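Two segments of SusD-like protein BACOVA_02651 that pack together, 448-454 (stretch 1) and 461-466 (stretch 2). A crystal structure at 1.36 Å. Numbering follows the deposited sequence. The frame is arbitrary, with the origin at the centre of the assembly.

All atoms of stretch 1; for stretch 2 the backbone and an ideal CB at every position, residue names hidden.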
ATOM      1  N   ARG A 448     -22.487  -2.415   6.728  1.00 16.08           N
ATOM      2  CA  ARG A 448     -22.521  -1.275   5.822  1.00 15.86           C
ATOM      3  C   ARG A 448     -23.894  -0.670   6.038  1.00 17.27           C
ATOM      4  O   ARG A 448     -24.697  -1.218   6.791  1.00 16.34           O
ATOM      5  CB  ARG A 448     -22.326  -1.726   4.375  1.00 21.50           C
ATOM      6  CG  ARG A 448     -23.352  -2.751   3.947  1.00 23.79           C
ATOM      7  CD  ARG A 448     -22.996  -3.435   2.663  1.00 32.51           C
ATOM      8  NE  ARG A 448     -23.791  -4.645   2.454  1.00 31.88           N
ATOM      9  CZ  ARG A 448     -24.904  -4.705   1.724  1.00 40.53           C
ATOM     10  NH1 ARG A 448     -25.381  -3.621   1.122  1.00 34.78           N
ATOM     11  NH2 ARG A 448     -25.543  -5.862   1.593  1.00 38.20           N
ATOM     12  N   THR A 449     -24.174   0.462   5.411  1.00 13.64           N
ATOM     13  CA  THR A 449     -25.446   1.124   5.672  1.00 14.18           C
ATOM     14  C   THR A 449     -25.870   1.923   4.450  1.00 14.99           C
ATOM     15  O   THR A 449     -25.031   2.356   3.667  1.00 15.21           O
ATOM     16  CB  THR A 449     -25.353   1.970   6.948  1.00 14.91           C
ATOM     17  OG1 THR A 449     -26.658   2.117   7.525  1.00 15.71           O
ATOM     18  CG2 THR A 449     -24.714   3.332   6.703  1.00 14.49           C
ATOM     19  N   ASP A 450     -27.180   2.088   4.287  1.00 15.47           N
ATOM     20  CA  ASP A 450     -27.737   2.668   3.075  1.00 17.28           C
ATOM     21  C   ASP A 450     -27.457   4.146   2.911  1.00 15.19           C
ATOM     22  O   ASP A 450     -27.278   4.622   1.783  1.00 17.03           O
ATOM     23  CB  ASP A 450     -29.252   2.513   3.070  1.00 20.10           C
ATOM     24  CG  ASP A 450     -29.710   1.134   2.679  1.00 28.48           C
ATOM     25  OD1 ASP A 450     -28.924   0.360   2.100  1.00 26.66           O
ATOM     26  OD2 ASP A 450     -30.900   0.841   2.934  1.00 33.08           O
ATOM     27  N   ALA A 451     -27.446   4.886   4.016  1.00 14.64           N
ATOM     28  CA  ALA A 451     -27.323   6.327   3.950  1.00 13.56           C
ATOM     29  C   ALA A 451     -26.326   6.885   4.939  1.00 12.80           C
ATOM     30  O   ALA A 451     -26.392   6.630   6.142  1.00 14.36           O
ATOM     31  CB  ALA A 451     -28.696   6.993   4.167  1.00 18.26           C
ATOM     32  N   ILE A 452     -25.408   7.667   4.395  1.00 13.33           N
ATOM     33  CA  ILE A 452     -24.457   8.430   5.171  1.00 13.58           C
ATOM     34  C   ILE A 452     -24.665   9.882   4.776  1.00 14.25           C
ATOM     35  O   ILE A 452     -24.542  10.234   3.605  1.00 14.91           O
ATOM     36  CB  ILE A 452     -23.018   7.988   4.862  1.00 13.30           C
ATOM     37  CG1 ILE A 452     -22.849   6.506   5.220  1.00 14.32           C
ATOM     38  CG2 ILE A 452     -22.035   8.850   5.621  1.00 15.46           C
ATOM     39  CD1 ILE A 452     -21.509   5.945   4.808  1.00 15.20           C
ATOM     40  N   ILE A 453     -25.023  10.715   5.741  1.00 16.93           N
ATOM     41  CA  ILE A 453     -25.305  12.124   5.469  1.00 15.85           C
ATOM     42  C   ILE A 453     -24.573  13.009   6.467  1.00 18.26           C
ATOM     43  O   ILE A 453     -23.991  12.508   7.429  1.00 19.27           O
ATOM     44  CB  ILE A 453     -26.827  12.407   5.507  1.00 17.79           C
ATOM     45  CG1 ILE A 453     -27.400  12.118   6.891  1.00 20.80           C
ATOM     46  CG2 ILE A 453     -27.528  11.549   4.461  1.00 22.05           C
ATOM     47  CD1 ILE A 453     -28.861  12.548   7.051  1.00 27.62           C
ATOM     48  N   LYS A 454     -24.592  14.318   6.231  1.00 17.66           N
ATOM     49  CA  LYS A 454     -23.934  15.274   7.124  1.00 21.24           C
ATOM     50  C   LYS A 454     -24.898  16.231   7.792  1.00 25.32           C
ATOM     51  O   LYS A 454     -25.929  16.578   7.219  1.00 25.74           O
ATOM     52  CB  LYS A 454     -22.912  16.102   6.363  1.00 26.04           C
ATOM     53  CG  LYS A 454     -21.754  15.299   5.883  1.00 19.48           C
ATOM     54  CD  LYS A 454     -21.015  16.030   4.802  1.00 16.09           C
ATOM     55  CE  LYS A 454     -20.048  15.067   4.129  1.00 14.99           C
ATOM     56  NZ  LYS A 454     -19.460  15.644   2.913  1.00 15.32           N
ATOM     57  N   UNK A 461     -23.324  11.109   9.698  1.00 17.05           N
ATOM     58  CA  UNK A 461     -24.341  10.324  10.387  1.00 19.33           C
ATOM     59  C   UNK A 461     -24.664   9.106   9.541  1.00 15.85           C
ATOM     60  O   UNK A 461     -24.738   9.195   8.310  1.00 15.55           O
ATOM     61  CB  UNK A 461     -25.598  11.153  10.657  1.00 19.33           C
ATOM     62  N   UNK A 462     -24.824   7.968  10.207  1.00 14.57           N
ATOM     63  CA  UNK A 462     -24.929   6.664   9.560  1.00 14.85           C
ATOM     64  C   UNK A 462     -26.290   6.044   9.850  1.00 18.53           C
ATOM     65  O   UNK A 462     -26.726   6.002  11.006  1.00 16.86           O
ATOM     66  CB  UNK A 462     -23.807   5.735  10.028  1.00 14.85           C
ATOM     67  N   UNK A 463     -26.957   5.567   8.805  1.00 15.10           N
ATOM     68  CA  UNK A 463     -28.252   4.933   8.959  1.00 16.94           C
ATOM     69  C   UNK A 463     -28.876   4.587   7.623  1.00 15.01           C
ATOM     70  O   UNK A 463     -28.222   4.086   6.718  1.00 15.32           O
ATOM     71  CB  UNK A 463     -29.193   5.841   9.753  1.00 16.94           C
ATOM     72  N   UNK A 464     -30.171   4.858   7.485  1.00 17.31           N
ATOM     73  CA  UNK A 464     -30.879   4.545   6.254  1.00 17.33           C
ATOM     74  C   UNK A 464     -32.048   5.494   6.098  1.00 18.58           C
ATOM     75  O   UNK A 464     -32.348   6.268   7.006  1.00 20.90           O
ATOM     76  CB  UNK A 464     -31.355   3.091   6.244  1.00 17.33           C
ATOM     77  N   UNK A 465     -32.688   5.453   4.941  1.00 22.61           N
ATOM     78  CA  UNK A 465     -33.938   6.185   4.757  1.00 21.65           C
ATOM     79  C   UNK A 465     -35.135   5.271   5.014  1.00 29.84           C
ATOM     80  O   UNK A 465     -35.040   4.052   4.901  1.00 25.02           O
ATOM     81  CB  UNK A 465     -34.012   6.775   3.347  1.00 21.65           C
ATOM     82  N   UNK A 466     -36.259   5.873   5.386  1.00 29.31           N
ATOM     83  CA  UNK A 466     -37.507   5.132   5.544  1.00 36.04           C
ATOM     84  C   UNK A 466     -38.003   4.798   4.142  1.00 35.50           C
ATOM     85  O   UNK A 466     -37.327   5.094   3.152  1.00 28.12           O
ATOM     86  CB  UNK A 466     -38.547   5.929   6.335  1.00 36.04           C
TER

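Stretch 2 runs antiparallel to strand 451-454, and the register fixes the analysis: 461 pairs with Ile453, 462 with Ile452 and 463 with Ala451, so side chains alternate between two faces of the sheet.

Position 461 sits in a hydrogen-bonded pair. Its N donates to Ile453 O (2.7 Å), its O accepts from Ile453 N (3.0 Å), and the same O lies 3.2 Å from Ile452 CA in a CA-H...O contact. The ideal CB, on the face carrying the side chains of Ala451 and Ile453, lies 3.9 Å from Ile453 O; an aromatic, a beta-branched or a long polar residue would suit. The deposited residue is His461, chi1 m. Its ring edge lies near Ile453 O and Lys454 C, with CD2 4.4 Å from the latter, and its ring nitrogens are hydrogen-bonded outside the two stretches.

Position 462 forms a non-hydrogen-bonded pair with Ile452, its CA 4.8 Å from Ile452 CA, and its CA-to-CB bond points to the face that carries the Ile452 side chain. Its ideal CB finds Thr449 CG2 at 4.2 Å and Ile452 CG1 at 5.0 Å. Two carbon neighbours favour an apolar side chain, aliphatic or aromatic. It is Phe462, chi1 m, whose CD2 lies 3.8 Å from Ile452 CG1, an oblique approach to the ring.

At 463, phi/psi of 175/-137 is a strong hint: unusual for residues with a CB, it is readily adopted by glycine. The nearest stretch 1 atom to the ideal CB is Ala451 O at 4.6 Å, so contact does not decide the identity. Gly463 is found. Its N donates to Ala451 O (2.9 Å), and its O accepts from both Ala451 N (2.9 Å) and Thr449 OG1 (2.6 Å), so one carbonyl serves both the main chain of Ala451 and the side chain of Thr449.

Position 464 points sideways, its ideal CB 3.9 Å from Asp450 CB. The nearby carboxylate makes a polar or basic residue plausible, though several others would fit. In Lys464 the end leads away, and its NZ stays 4.6 Å from Asp450 OD2, too far for a salt bridge.

Position 465 also starts sideways, its ideal CB 5.4 Å from Ala451 CB. A long apolar or aromatic residue could turn back over Ala451 and Ile453. Tyr465, chi1 m, does so: CE2 lies 3.7 Å from Ala451 CB and OH 3.5 Å from Ile453 CG2.

Position 466 is unconstrained by stretch 1; it is Asp466.

Stretch 2 (461-466) HFGKYD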
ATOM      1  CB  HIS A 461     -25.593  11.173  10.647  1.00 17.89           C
ATOM      2  CG  HIS A 461     -25.332  12.328  11.563  1.00 17.28           C
ATOM      3  ND1 HIS A 461     -25.540  12.255  12.925  1.00 23.64           N
ATOM      4  CD2 HIS A 461     -24.854  13.565  11.318  1.00 19.65           C
ATOM      5  CE1 HIS A 461     -25.210  13.409  13.475  1.00 22.01           C
ATOM      6  NE2 HIS A 461     -24.786  14.224  12.527  1.00 20.67           N
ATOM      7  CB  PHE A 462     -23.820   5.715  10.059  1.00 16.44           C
ATOM      8  CG  PHE A 462     -22.421   6.253   9.884  1.00 15.51           C
ATOM      9  CD1 PHE A 462     -21.853   7.068  10.844  1.00 16.81           C
ATOM     10  CD2 PHE A 462     -21.678   5.947   8.756  1.00 14.12           C
ATOM     11  CE1 PHE A 462     -20.572   7.566  10.680  1.00 18.43           C
ATOM     12  CE2 PHE A 462     -20.405   6.445   8.599  1.00 15.04           C
ATOM     13  CZ  PHE A 462     -19.859   7.257   9.547  1.00 15.66           C
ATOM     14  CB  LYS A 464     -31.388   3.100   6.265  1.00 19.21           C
ATOM     15  CG  LYS A 464     -32.541   2.843   7.222  1.00 24.18           C
ATOM     16  CD  LYS A 464     -32.892   1.366   7.277  1.00 26.60           C
ATOM     17  CE  LYS A 464     -33.816   0.964   6.139  1.00 36.03           C
ATOM     18  NZ  LYS A 464     -34.009  -0.512   6.081  1.00 41.29           N
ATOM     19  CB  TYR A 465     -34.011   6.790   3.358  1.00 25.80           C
ATOM     20  CG  TYR A 465     -33.098   7.982   3.177  1.00 22.07           C
ATOM     21  CD1 TYR A 465     -33.327   9.177   3.851  1.00 24.59           C
ATOM     22  CD2 TYR A 465     -32.003   7.908   2.339  1.00 26.98           C
ATOM     23  CE1 TYR A 465     -32.489  10.264   3.687  1.00 21.66           C
ATOM     24  CE2 TYR A 465     -31.161   8.982   2.171  1.00 26.77           C
ATOM     25  CZ  TYR A 465     -31.402  10.153   2.841  1.00 25.71           C
ATOM     26  OH  TYR A 465     -30.556  11.217   2.657  1.00 34.02           O
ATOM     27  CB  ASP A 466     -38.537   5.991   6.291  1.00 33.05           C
ATOM     28  CG  ASP A 466     -39.589   5.170   7.042  1.00 34.51           C
ATOM     29  OD1 ASP A 466     -39.581   3.921   6.992  1.00 35.83           O
ATOM     30  OD2 ASP A 466     -40.450   5.804   7.688  1.00 37.21           O
TER
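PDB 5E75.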